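Local coordinates for transcription regulator AmtR (Mycobacterium smegmatis, PDB 5E57), which probably binds cis-regulatory DNA as a TetR-family transcription factor, pairing a helix-turn-helix with a ligand-binding domain in the control of nitrogen metabolism, at residues R128-R132 / D149-R154; V64-L68 / R123-L127; A81-L85 / L134-V138; L88-D92 / Y131-A135; C142-A148 / V184-D188. All coordinates share one frame. Residues are numbered along the deposited sequence.

Contact 1 (R128-R132 / D149-R154); sequences RSAYR and DDLPFR
Segment 128-132 is a continuous helical piece of helix 118-142. Segment 149-154 leads into helix 151-165. In register, Arg132 faces Asp149 (CA-CA 5.3 Å) and Tyr131 faces Phe153 (6.1 Å). Arg128 is fully extended (ttt), so its stem crosses the Phe153 ring, with CB 3.8 Å from the ring centroid in a CH-pi contact, and its NE reaches Asp150 OD1 at 2.9 Å with an almost linear bond; NH2 adds a longer bond to Asp150 OD2 (3.3 Å). Arg132 (t, t, m) bends at chi3 and gives a weak hydrogen bond from NH1 to OD1 of Asp149 (chi1 p), 2.7 Å away, while its NH2 meets Asp150 OD1 at 3.2 Å through charge alone. Arg154 (m, m, t) folds back along its own helix, placing NE 2.9 Å from Asp150 OD2 and NH2 over the face of the Arg128 guanidinium. Asp150 offsets these like charges, as do Asp166 and Asp165 of the second subunit, which pair with Arg128 and Arg154 respectively. A water links Arg128 O and Asp150 OD1, 2.8 Å from each. Next to the Phe153 ring, Tyr131 (m), whose hydroxyl bonds Asp92, sets CD2 3.7 Å from Phe153 CD1 at an oblique ring angle. This is a salt-bridge network beside an oblique aromatic pair, at the subunit interface of the all-helical TetR-family dimer.

Contact 2 (V64-L68 / R123-L127); sequences VDEPL and RRAEL
Two helices of the all-helical TetR-family fold meet here: the first turn of helix 65-75, preceded by Val64 at the N-cap position, and an early turn of helix 118-142. Val64 lies nearest Arg124 (CA-CA 6.5 Å) and Leu68 nearest Leu127 (5.6 Å), so the register pairs the residues in the same chain order. Val64 (m) turns its CB toward the partner helix, with CG2 4.3 Å from Arg123 CB and CG1 4.5 Å from Arg124 CB; the polar end of Arg124 leads away to Glu157 and to Asp165 of the second subunit. Asp65 (m) starts out pointing away, yet its carboxylate swings back so that OD1 accepts two hydrogen bonds from Arg123, from NH2 at 2.8 Å and NH1 at 2.9 Å, parts of a salt bridge. Arg123 reaches it by curling through an mmm conformation, which brings the guanidinium back to the Asp65 carboxylate. Pro67 sets CB 4.2 Å from Leu127 CD2, and Asp92 of helix 82-98 borders both residues. Leu68 (t, p) has the largest area covered and packs on Arg123, Glu126 and Leu127: its CD1 lies 4.1 Å from Leu127 CB, with that leucine also in a t, p conformation. Leu68 CD2 lies 3.5 Å from the backbone Arg123 O and 4.0 Å from the side-chain Glu126 OE1.

Contact 3 (A81-L85 / L134-V138); sequences AAPRL and LAAAV
The all-helical TetR-family ligand-binding domain packs the N-terminal end of helix 82-98, residues 81-85, against the later part of helix 118-142. The pairing runs antiparallel in register: Ala81 lies nearest Val138 (CA-CA 5.4 Å) and Leu85 nearest Leu134 (5.8 Å). No hydrogen bond crosses; the fit depends on small residues beside larger ones. Ala81 CB is a small bump in the hollow bounded by Leu134, Ala137 and Val138, touching Leu134 O at 3.9 Å, Ala137 CB at 3.6 Å and Val138 CG2 at 3.7 Å. Val138 (t) returns the fit, its CG2 entering between Ala81, Ala82 and Leu85, 3.6 Å from Ala82 N and 3.9 Å from Leu85 CD2. One turn on, Leu85 (t, p) spreads its methyls over the partner helix: CD1 reaches Leu134 CB at 4.1 Å, and CD2 reaches Ala135 CA at 3.9 Å, where the short alanine permits close approach. Leu185, from a later loop, covers Leu85 and Ala135. Leu134 (m, t) in turn projects toward helix 82-98 and packs against Arg84, whose guanidinium bonds the backbone oxygens of Leu74 and Pro80. Leu134 CD2 lies over one face of that guanidinium, 3.7 Å from Arg84 NH1.

Contact 4 (L88-D92 / Y131-A135); sequences LVIYD and YRSLA
Both segments are regular helix, 88-92 from helix 82-98 and 131-135 from helix 118-142. Their local axes run roughly antiparallel, at 146° between N-to-C directions, and come no closer than 12.8 Å; the nearest CA pair, Leu88 and Tyr131, is still 8.3 Å apart. Long side chains therefore have to bridge the gap. Tyr131 does most of it: with chi1 at -89° and chi2 at -87°, its CB starts sideways, but the ring extends across and the hydroxyl OH donates a hydrogen bond to Asp92 OD2 at 2.7 Å. Asp92 (t) points toward the partner helix to receive it. Leu88 (t, p) covers one face of the ring, with CD2 3.6 Å from the Tyr131 centroid and almost on the ring normal, a CH-pi contact; its CG is 3.6 Å from Tyr131 CZ. Val89 (t) meets the ring edge instead, its CG2 3.9 Å from Tyr131 CE1. Leu134 (m, t), one turn beyond Tyr131, adds CD1 3.9 Å from Leu88 CD2. Val156 of helix 151-165 also touches Tyr131, Val89 and Asp92, so helices 82-98 and 151-165 both pack on the phenol. An acetate, probably from the crystallisation liquor, lies about 3 Å from the Asp92 side chain. A buried polar pair beside such a small molecule is consistent with an interhelical pocket in the ligand-binding domain of a TetR-family regulator.

Contact 5 (C142-A148 / V184-D188); sequences CGGPPEA and VLGFD
Two helix ends meet here, each terminated by a glycine in a Schellman motif: Gly143 (phi 69°) after helix 118-142 and Gly186 (phi 95°) after helix 173-183. The backbones come closest at Gly144 and Gly186, with CA atoms 4.2 Å apart; a CB on either would clash with the facing chain. No conventional hydrogen bond crosses, and the buried Leu185 O has no such partner in the model. It receives a nearly straight CA-H...O contact from Gly144 CA at 3.5 Å, and Cys142 SG (chi1 p), in the conformer given, approaches Leu185 O to 3.0 Å. Van der Waals contacts continue along the loop: Pro145 CG and Ala148 CB both rest on Val184 O, at 3.5 and 3.3 Å. In the apolar part, Leu185 (m, t) brings CD2 to 4.1 Å from Ala148 CB while also packing on Leu85 and Ala135. Pro145 and Val184 further touch the second subunit. Close glycine-to-glycine packing thus joins two interhelical loops at one end of the helical TetR-family ligand-binding domain.

Helix 118-142 carries one side of contacts 1 to 4, and contact 5 begins at its C-terminal end. Contacts 3 and 4 share Leu134 and Ala135, with centres 7 Å apart; contact 1 shares Tyr131 with contact 4, also 7 Å away, so its ring packs on Phe153 in contact 1 and on Leu88 in contact 4. Contact 2 joins that core where Leu127 CD2 lies 3.7 Å from Asp92 OD2. Bound acetate, probably from the crystallisation liquor, lies about 4, 3 and 3 Å from the side chains of Phe153, Leu127 and Asp92 in contacts 1, 2 and 4. Leu185 ties contact 5 to contact 3, its CD1 3.4 Å from Leu85 CD2.

Contact 1 (R128-R132 / D149-R154)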
# COMPACT_ATOMS: atom_id res chain seq x y z
N ARG A 128 -13.81 -1.07 3.18
CA ARG A 128 -12.94 -1.99 3.90
C ARG A 128 -13.73 -3.03 4.68
O ARG A 128 -13.38 -4.23 4.70
CB ARG A 128 -11.97 -1.23 4.80
CG ARG A 128 -11.05 -2.08 5.64
CD ARG A 128 -10.22 -1.28 6.61
NE ARG A 128 -9.31 -2.10 7.39
CZ ARG A 128 -8.74 -1.72 8.55
NH1 ARG A 128 -8.91 -0.52 9.02
NH2 ARG A 128 -7.88 -2.48 9.16
N SER A 129 -14.81 -2.57 5.30
CA SER A 129 -15.62 -3.44 6.12
C SER A 129 -16.37 -4.42 5.21
O SER A 129 -16.57 -5.61 5.59
CB SER A 129 -16.58 -2.59 6.99
OG SER A 129 -17.55 -3.41 7.59
N ALA A 130 -16.77 -3.98 4.00
CA ALA A 130 -17.42 -4.88 3.12
C ALA A 130 -16.48 -5.98 2.70
O ALA A 130 -16.86 -7.13 2.61
CB ALA A 130 -17.97 -4.16 1.92
N TYR A 131 -15.26 -5.63 2.36
CA TYR A 131 -14.28 -6.63 2.00
C TYR A 131 -14.08 -7.62 3.09
O TYR A 131 -14.00 -8.82 2.85
CB TYR A 131 -12.91 -5.97 1.68
CG TYR A 131 -12.68 -5.54 0.24
CD1 TYR A 131 -12.18 -6.42 -0.69
CD2 TYR A 131 -12.86 -4.21 -0.17
CE1 TYR A 131 -11.90 -6.03 -1.99
CE2 TYR A 131 -12.59 -3.82 -1.46
CZ TYR A 131 -12.12 -4.74 -2.38
OH TYR A 131 -11.86 -4.32 -3.70
N ARG A 132 -13.94 -7.13 4.33
CA ARG A 132 -13.63 -8.02 5.41
C ARG A 132 -14.78 -9.05 5.66
O ARG A 132 -14.50 -10.23 5.99
CB ARG A 132 -13.34 -7.19 6.69
CG ARG A 132 -12.94 -8.03 7.87
CD ARG A 132 -13.01 -7.31 9.19
NE ARG A 132 -12.15 -6.13 9.13
CZ ARG A 132 -10.82 -6.11 9.32
NH1 ARG A 132 -10.13 -7.22 9.59
NH2 ARG A 132 -10.17 -4.95 9.24
N ASP A 149 -8.43 -11.78 7.16
CA ASP A 149 -9.58 -11.19 6.52
C ASP A 149 -9.43 -9.77 6.01
O ASP A 149 -10.25 -9.36 5.24
CB ASP A 149 -10.86 -11.39 7.34
CG ASP A 149 -10.88 -10.66 8.66
OD1 ASP A 149 -9.94 -9.90 9.01
OD2 ASP A 149 -11.88 -10.89 9.35
N ASP A 150 -8.41 -9.01 6.42
CA ASP A 150 -8.11 -7.63 5.85
C ASP A 150 -7.23 -7.66 4.62
O ASP A 150 -7.16 -6.64 3.89
CB ASP A 150 -7.43 -6.74 6.91
CG ASP A 150 -7.62 -5.25 6.67
OD1 ASP A 150 -8.73 -4.71 6.34
OD2 ASP A 150 -6.66 -4.55 6.91
N LEU A 151 -6.61 -8.81 4.32
CA LEU A 151 -5.59 -8.86 3.33
C LEU A 151 -6.11 -8.69 1.90
O LEU A 151 -5.44 -8.05 1.10
CB LEU A 151 -4.70 -10.07 3.49
CG LEU A 151 -4.03 -10.12 4.88
CD1 LEU A 151 -3.16 -11.34 4.92
CD2 LEU A 151 -3.21 -8.89 5.21
N PRO A 152 -7.34 -9.11 1.59
CA PRO A 152 -7.75 -8.84 0.20
C PRO A 152 -7.92 -7.37 -0.09
O PRO A 152 -7.55 -6.88 -1.20
CB PRO A 152 -9.11 -9.53 0.10
CG PRO A 152 -8.94 -10.69 0.99
CD PRO A 152 -8.21 -10.12 2.19
N PHE A 153 -8.39 -6.64 0.93
CA PHE A 153 -8.45 -5.15 0.80
C PHE A 153 -7.06 -4.58 0.60
O PHE A 153 -6.86 -3.75 -0.28
CB PHE A 153 -9.12 -4.54 2.02
CG PHE A 153 -9.14 -3.04 2.05
CD1 PHE A 153 -9.95 -2.34 1.23
CD2 PHE A 153 -8.42 -2.34 3.03
CE1 PHE A 153 -10.01 -0.94 1.32
CE2 PHE A 153 -8.47 -0.97 3.11
CZ PHE A 153 -9.27 -0.27 2.25
N ARG A 154 -6.14 -5.01 1.39
CA ARG A 154 -4.77 -4.48 1.29
C ARG A 154 -4.12 -4.83 -0.05
O ARG A 154 -3.45 -3.98 -0.62
CB ARG A 154 -3.94 -4.99 2.43
CG ARG A 154 -4.46 -4.64 3.81
CD ARG A 154 -4.49 -3.15 4.01
NE ARG A 154 -5.21 -2.75 5.21
CZ ARG A 154 -5.58 -1.50 5.49
NH1 ARG A 154 -5.35 -0.51 4.67
NH2 ARG A 154 -6.26 -1.24 6.59
O HOH W 1 -10.90 -5.45 4.73

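Contact 2 (V64-L68 / R123-L127)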
# COMPACT_ATOMS: atom_id res chain seq x y z
N VAL A 64 -13.81 5.61 -4.66
CA VAL A 64 -14.46 4.60 -3.84
C VAL A 64 -15.94 4.41 -4.07
O VAL A 64 -16.45 3.39 -3.66
CB VAL A 64 -14.27 4.82 -2.29
CG1 VAL A 64 -12.82 4.94 -1.94
CG2 VAL A 64 -15.02 6.04 -1.82
N ASP A 65 -16.63 5.37 -4.65
CA ASP A 65 -18.10 5.32 -4.76
C ASP A 65 -18.58 4.13 -5.56
O ASP A 65 -19.45 3.47 -5.17
CB ASP A 65 -18.69 6.59 -5.43
CG ASP A 65 -18.67 7.80 -4.52
OD1 ASP A 65 -18.51 7.66 -3.31
OD2 ASP A 65 -18.78 8.90 -5.04
N GLU A 66 -18.03 3.90 -6.73
CA GLU A 66 -18.49 2.77 -7.52
C GLU A 66 -18.07 1.42 -6.97
O GLU A 66 -18.86 0.52 -6.98
CB GLU A 66 -18.06 2.95 -8.97
CG GLU A 66 -18.80 4.11 -9.61
CD GLU A 66 -18.37 4.35 -11.05
OE1 GLU A 66 -17.27 3.92 -11.49
OE2 GLU A 66 -19.11 5.00 -11.74
N PRO A 67 -16.84 1.27 -6.47
CA PRO A 67 -16.56 -0.00 -5.81
C PRO A 67 -17.48 -0.27 -4.61
O PRO A 67 -17.85 -1.41 -4.33
CB PRO A 67 -15.10 0.16 -5.35
CG PRO A 67 -14.51 1.09 -6.33
CD PRO A 67 -15.61 2.02 -6.74
N LEU A 68 -17.87 0.79 -3.92
CA LEU A 68 -18.74 0.63 -2.78
C LEU A 68 -20.16 0.28 -3.20
O LEU A 68 -20.82 -0.49 -2.51
CB LEU A 68 -18.67 1.84 -1.89
CG LEU A 68 -19.22 1.77 -0.49
CD1 LEU A 68 -18.77 0.54 0.28
CD2 LEU A 68 -18.78 3.04 0.24
N ARG A 123 -16.51 6.43 4.41
CA ARG A 123 -16.85 5.69 3.24
C ARG A 123 -15.83 4.61 2.89
O ARG A 123 -16.19 3.51 2.51
CB ARG A 123 -16.92 6.60 2.04
CG ARG A 123 -17.78 7.81 2.19
CD ARG A 123 -19.24 7.47 2.18
NE ARG A 123 -19.70 6.80 0.98
CZ ARG A 123 -19.53 7.24 -0.26
NH1 ARG A 123 -18.83 8.35 -0.54
NH2 ARG A 123 -20.05 6.51 -1.26
N ARG A 124 -14.56 4.97 2.88
CA ARG A 124 -13.54 4.04 2.57
C ARG A 124 -13.53 2.97 3.64
O ARG A 124 -13.35 1.79 3.32
CB ARG A 124 -12.19 4.78 2.49
CG ARG A 124 -11.04 3.85 2.30
CD ARG A 124 -9.73 4.52 1.77
NE ARG A 124 -8.65 3.53 1.94
CZ ARG A 124 -8.07 3.32 3.12
NH1 ARG A 124 -8.40 4.08 4.15
NH2 ARG A 124 -7.15 2.39 3.28
N ALA A 125 -13.71 3.35 4.92
CA ALA A 125 -13.81 2.32 5.96
C ALA A 125 -14.99 1.32 5.75
O ALA A 125 -14.87 0.15 6.04
CB ALA A 125 -13.82 2.95 7.38
N GLU A 126 -16.11 1.77 5.21
CA GLU A 126 -17.23 0.88 4.79
C GLU A 126 -16.85 -0.06 3.65
O GLU A 126 -17.29 -1.23 3.56
CB GLU A 126 -18.41 1.71 4.26
CG GLU A 126 -19.50 2.03 5.24
CD GLU A 126 -20.53 3.02 4.66
OE1 GLU A 126 -21.01 2.86 3.51
OE2 GLU A 126 -20.86 3.99 5.37
N LEU A 127 -16.02 0.44 2.74
CA LEU A 127 -15.53 -0.44 1.68
C LEU A 127 -14.69 -1.53 2.29
O LEU A 127 -14.85 -2.78 1.98
CB LEU A 127 -14.71 0.33 0.67
CG LEU A 127 -14.26 -0.48 -0.53
CD1 LEU A 127 -15.39 -1.19 -1.25
CD2 LEU A 127 -13.48 0.41 -1.48

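Contact 3 (A81-L85 / L134-V138)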
# COMPACT_ATOMS: atom_id res chain seq x y z
N ALA A 81 -19.39 -17.05 -1.23
CA ALA A 81 -18.65 -15.81 -1.00
C ALA A 81 -17.45 -15.63 -1.97
O ALA A 81 -17.16 -14.52 -2.39
CB ALA A 81 -18.16 -15.77 0.46
N ALA A 82 -16.72 -16.70 -2.28
CA ALA A 82 -15.49 -16.58 -3.10
C ALA A 82 -15.69 -15.87 -4.44
O ALA A 82 -14.93 -14.94 -4.75
CB ALA A 82 -14.80 -17.94 -3.27
N PRO A 83 -16.72 -16.27 -5.23
CA PRO A 83 -16.89 -15.57 -6.49
C PRO A 83 -17.27 -14.13 -6.28
O PRO A 83 -17.10 -13.31 -7.19
CB PRO A 83 -18.04 -16.31 -7.17
CG PRO A 83 -17.90 -17.73 -6.67
CD PRO A 83 -17.40 -17.58 -5.23
N ARG A 84 -17.80 -13.81 -5.09
CA ARG A 84 -18.33 -12.45 -4.91
C ARG A 84 -17.18 -11.47 -4.60
O ARG A 84 -17.05 -10.40 -5.22
CB ARG A 84 -19.45 -12.44 -3.86
CG ARG A 84 -20.76 -13.01 -4.44
CD ARG A 84 -21.89 -12.79 -3.46
NE ARG A 84 -21.75 -13.65 -2.34
CZ ARG A 84 -22.03 -13.37 -1.06
NH1 ARG A 84 -22.40 -12.19 -0.65
NH2 ARG A 84 -21.87 -14.33 -0.18
N LEU A 85 -16.35 -11.91 -3.68
CA LEU A 85 -15.15 -11.25 -3.34
C LEU A 85 -14.24 -11.13 -4.55
O LEU A 85 -13.82 -10.03 -4.89
CB LEU A 85 -14.45 -12.00 -2.26
CG LEU A 85 -13.09 -11.44 -1.84
CD1 LEU A 85 -13.27 -10.03 -1.33
CD2 LEU A 85 -12.50 -12.31 -0.74
N LEU A 134 -16.99 -10.13 3.27
CA LEU A 134 -16.89 -11.15 2.22
C LEU A 134 -15.74 -12.07 2.48
O LEU A 134 -15.89 -13.30 2.41
CB LEU A 134 -16.71 -10.54 0.84
CG LEU A 134 -17.90 -9.76 0.38
CD1 LEU A 134 -17.51 -8.91 -0.80
CD2 LEU A 134 -19.05 -10.72 0.04
N ALA A 135 -14.57 -11.52 2.81
CA ALA A 135 -13.41 -12.36 3.06
C ALA A 135 -13.53 -13.30 4.29
O ALA A 135 -13.02 -14.43 4.29
CB ALA A 135 -12.15 -11.52 3.20
N ALA A 136 -14.17 -12.83 5.33
CA ALA A 136 -14.39 -13.69 6.52
C ALA A 136 -15.30 -14.88 6.13
O ALA A 136 -15.14 -15.99 6.64
CB ALA A 136 -14.99 -12.89 7.66
N ALA A 137 -16.23 -14.67 5.19
CA ALA A 137 -17.08 -15.77 4.73
C ALA A 137 -16.28 -16.74 3.81
O ALA A 137 -16.51 -17.96 3.81
CB ALA A 137 -18.35 -15.22 4.03
N VAL A 138 -15.30 -16.23 3.05
CA VAL A 138 -14.52 -17.13 2.19
C VAL A 138 -13.67 -18.02 3.09
O VAL A 138 -13.52 -19.25 2.87
CB VAL A 138 -13.63 -16.39 1.18
CG1 VAL A 138 -12.74 -17.37 0.45
CG2 VAL A 138 -14.47 -15.54 0.23

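Contact 4 (L88-D92 / Y131-A135)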
# COMPACT_ATOMS: atom_id res chain seq x y z
N LEU A 88 -15.46 -8.39 -6.73
CA LEU A 88 -15.19 -7.06 -6.21
C LEU A 88 -13.70 -6.68 -6.44
O LEU A 88 -13.41 -5.57 -6.81
CB LEU A 88 -15.52 -7.01 -4.71
CG LEU A 88 -15.19 -5.72 -3.94
CD1 LEU A 88 -15.85 -4.51 -4.55
CD2 LEU A 88 -15.63 -5.90 -2.48
N VAL A 89 -12.80 -7.62 -6.18
CA VAL A 89 -11.35 -7.36 -6.27
C VAL A 89 -11.03 -6.99 -7.72
O VAL A 89 -10.35 -5.98 -8.00
CB VAL A 89 -10.58 -8.62 -5.85
CG1 VAL A 89 -9.12 -8.50 -6.14
CG2 VAL A 89 -10.70 -8.85 -4.35
N ILE A 90 -11.56 -7.73 -8.69
CA ILE A 90 -11.20 -7.40 -10.08
C ILE A 90 -11.71 -6.02 -10.39
O ILE A 90 -10.98 -5.19 -10.87
CB ILE A 90 -11.78 -8.39 -11.07
CG1 ILE A 90 -11.21 -9.77 -10.80
CG2 ILE A 90 -11.56 -7.94 -12.52
CD1 ILE A 90 -9.72 -9.91 -10.68
N TYR A 91 -12.95 -5.73 -10.03
CA TYR A 91 -13.55 -4.49 -10.40
C TYR A 91 -12.83 -3.38 -9.78
O TYR A 91 -12.54 -2.36 -10.43
CB TYR A 91 -15.03 -4.46 -9.95
CG TYR A 91 -15.75 -3.18 -10.27
CD1 TYR A 91 -16.31 -2.96 -11.55
CD2 TYR A 91 -15.87 -2.17 -9.34
CE1 TYR A 91 -16.98 -1.79 -11.86
CE2 TYR A 91 -16.61 -0.99 -9.62
CZ TYR A 91 -17.16 -0.80 -10.89
OH TYR A 91 -17.87 0.35 -11.23
N ASP A 92 -12.53 -3.54 -8.51
CA ASP A 92 -11.94 -2.40 -7.77
C ASP A 92 -10.48 -2.21 -8.21
O ASP A 92 -10.05 -1.08 -8.51
CB ASP A 92 -12.02 -2.70 -6.27
CG ASP A 92 -11.86 -1.48 -5.40
OD1 ASP A 92 -11.62 -0.36 -5.92
OD2 ASP A 92 -11.93 -1.70 -4.15
N TYR A 131 -15.26 -5.63 2.36
CA TYR A 131 -14.28 -6.63 2.00
C TYR A 131 -14.08 -7.62 3.09
O TYR A 131 -14.00 -8.82 2.85
CB TYR A 131 -12.91 -5.97 1.68
CG TYR A 131 -12.68 -5.54 0.24
CD1 TYR A 131 -12.18 -6.42 -0.69
CD2 TYR A 131 -12.86 -4.21 -0.17
CE1 TYR A 131 -11.90 -6.03 -1.99
CE2 TYR A 131 -12.59 -3.82 -1.46
CZ TYR A 131 -12.12 -4.74 -2.38
OH TYR A 131 -11.86 -4.32 -3.70
N ARG A 132 -13.94 -7.13 4.33
CA ARG A 132 -13.63 -8.02 5.41
C ARG A 132 -14.78 -9.05 5.66
O ARG A 132 -14.50 -10.23 5.99
CB ARG A 132 -13.34 -7.19 6.69
CG ARG A 132 -12.94 -8.03 7.87
CD ARG A 132 -13.01 -7.31 9.19
NE ARG A 132 -12.15 -6.13 9.13
CZ ARG A 132 -10.82 -6.11 9.32
NH1 ARG A 132 -10.13 -7.22 9.59
NH2 ARG A 132 -10.17 -4.95 9.24
N SER A 133 -16.03 -8.58 5.53
CA SER A 133 -17.18 -9.47 5.61
C SER A 133 -17.14 -10.51 4.55
O SER A 133 -17.30 -11.65 4.88
CB SER A 133 -18.53 -8.74 5.47
OG SER A 133 -18.64 -7.76 6.48
N LEU A 134 -16.99 -10.13 3.27
CA LEU A 134 -16.89 -11.15 2.22
C LEU A 134 -15.74 -12.07 2.48
O LEU A 134 -15.89 -13.30 2.41
CB LEU A 134 -16.71 -10.54 0.84
CG LEU A 134 -17.90 -9.76 0.38
CD1 LEU A 134 -17.51 -8.91 -0.80
CD2 LEU A 134 -19.05 -10.72 0.04
N ALA A 135 -14.57 -11.52 2.81
CA ALA A 135 -13.41 -12.36 3.06
C ALA A 135 -13.53 -13.30 4.29
O ALA A 135 -13.02 -14.43 4.29
CB ALA A 135 -12.15 -11.52 3.20

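Contact 5 (C142-A148 / V184-D188)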
# COMPACT_ATOMS: atom_id res chain seq x y z
N CYS A 142 -13.75 -22.22 3.43
CA CYS A 142 -12.62 -23.03 2.93
C CYS A 142 -11.70 -23.48 4.05
O CYS A 142 -10.74 -24.17 3.79
CB CYS A 142 -11.83 -22.27 1.87
SG CYS A 142 -10.81 -20.97 2.57
N GLY A 143 -12.04 -23.12 5.29
CA GLY A 143 -11.27 -23.53 6.42
C GLY A 143 -9.92 -22.84 6.41
O GLY A 143 -8.92 -23.44 6.79
N GLY A 144 -9.88 -21.56 6.02
CA GLY A 144 -8.61 -20.81 5.92
C GLY A 144 -8.29 -20.04 7.19
O GLY A 144 -8.93 -20.24 8.21
N PRO A 145 -7.27 -19.14 7.15
CA PRO A 145 -6.81 -18.46 8.36
C PRO A 145 -7.65 -17.27 8.80
O PRO A 145 -7.68 -16.25 8.14
CB PRO A 145 -5.38 -18.04 8.01
CG PRO A 145 -5.39 -17.88 6.51
CD PRO A 145 -6.40 -18.89 5.98
N PRO A 146 -8.34 -17.38 9.95
CA PRO A 146 -9.27 -16.32 10.30
C PRO A 146 -8.65 -14.94 10.34
O PRO A 146 -9.34 -13.94 10.11
CB PRO A 146 -9.82 -16.77 11.68
CG PRO A 146 -8.84 -17.75 12.19
CD PRO A 146 -8.35 -18.47 10.94
N GLU A 147 -7.35 -14.88 10.56
CA GLU A 147 -6.67 -13.63 10.77
C GLU A 147 -6.41 -12.89 9.45
O GLU A 147 -6.05 -11.73 9.48
CB GLU A 147 -5.36 -13.88 11.54
N ALA A 148 -6.63 -13.52 8.30
CA ALA A 148 -6.27 -12.92 7.04
C ALA A 148 -7.34 -12.01 6.46
O ALA A 148 -7.21 -11.55 5.33
CB ALA A 148 -5.96 -14.02 6.03
N VAL A 184 -4.83 -15.99 -0.03
CA VAL A 184 -4.44 -15.63 1.34
C VAL A 184 -5.53 -16.03 2.27
O VAL A 184 -5.29 -16.11 3.51
CB VAL A 184 -4.14 -14.13 1.62
CG1 VAL A 184 -2.92 -13.72 0.91
CG2 VAL A 184 -5.30 -13.22 1.22
N LEU A 185 -6.72 -16.24 1.72
CA LEU A 185 -7.84 -16.69 2.55
C LEU A 185 -8.01 -18.21 2.62
O LEU A 185 -8.95 -18.67 3.22
CB LEU A 185 -9.12 -16.13 2.00
CG LEU A 185 -9.13 -14.63 1.86
CD1 LEU A 185 -10.47 -14.23 1.24
CD2 LEU A 185 -8.89 -13.94 3.18
N GLY A 186 -7.15 -18.96 1.95
CA GLY A 186 -7.17 -20.43 1.98
C GLY A 186 -7.95 -20.98 0.82
O GLY A 186 -8.18 -22.15 0.75
N PHE A 187 -8.38 -20.14 -0.10
CA PHE A 187 -9.06 -20.70 -1.26
C PHE A 187 -8.03 -21.42 -2.14
O PHE A 187 -7.01 -20.84 -2.52
CB PHE A 187 -9.78 -19.61 -2.01
CG PHE A 187 -10.56 -20.06 -3.19
CD1 PHE A 187 -11.91 -20.33 -3.08
CD2 PHE A 187 -9.98 -20.13 -4.43
CE1 PHE A 187 -12.65 -20.71 -4.19
CE2 PHE A 187 -10.70 -20.52 -5.53
CZ PHE A 187 -12.04 -20.81 -5.42
N ASP A 188 -8.33 -22.69 -2.45
CA ASP A 188 -7.54 -23.52 -3.37
C ASP A 188 -8.40 -24.10 -4.51
O ASP A 188 -8.01 -25.07 -5.11
CB ASP A 188 -6.83 -24.68 -2.61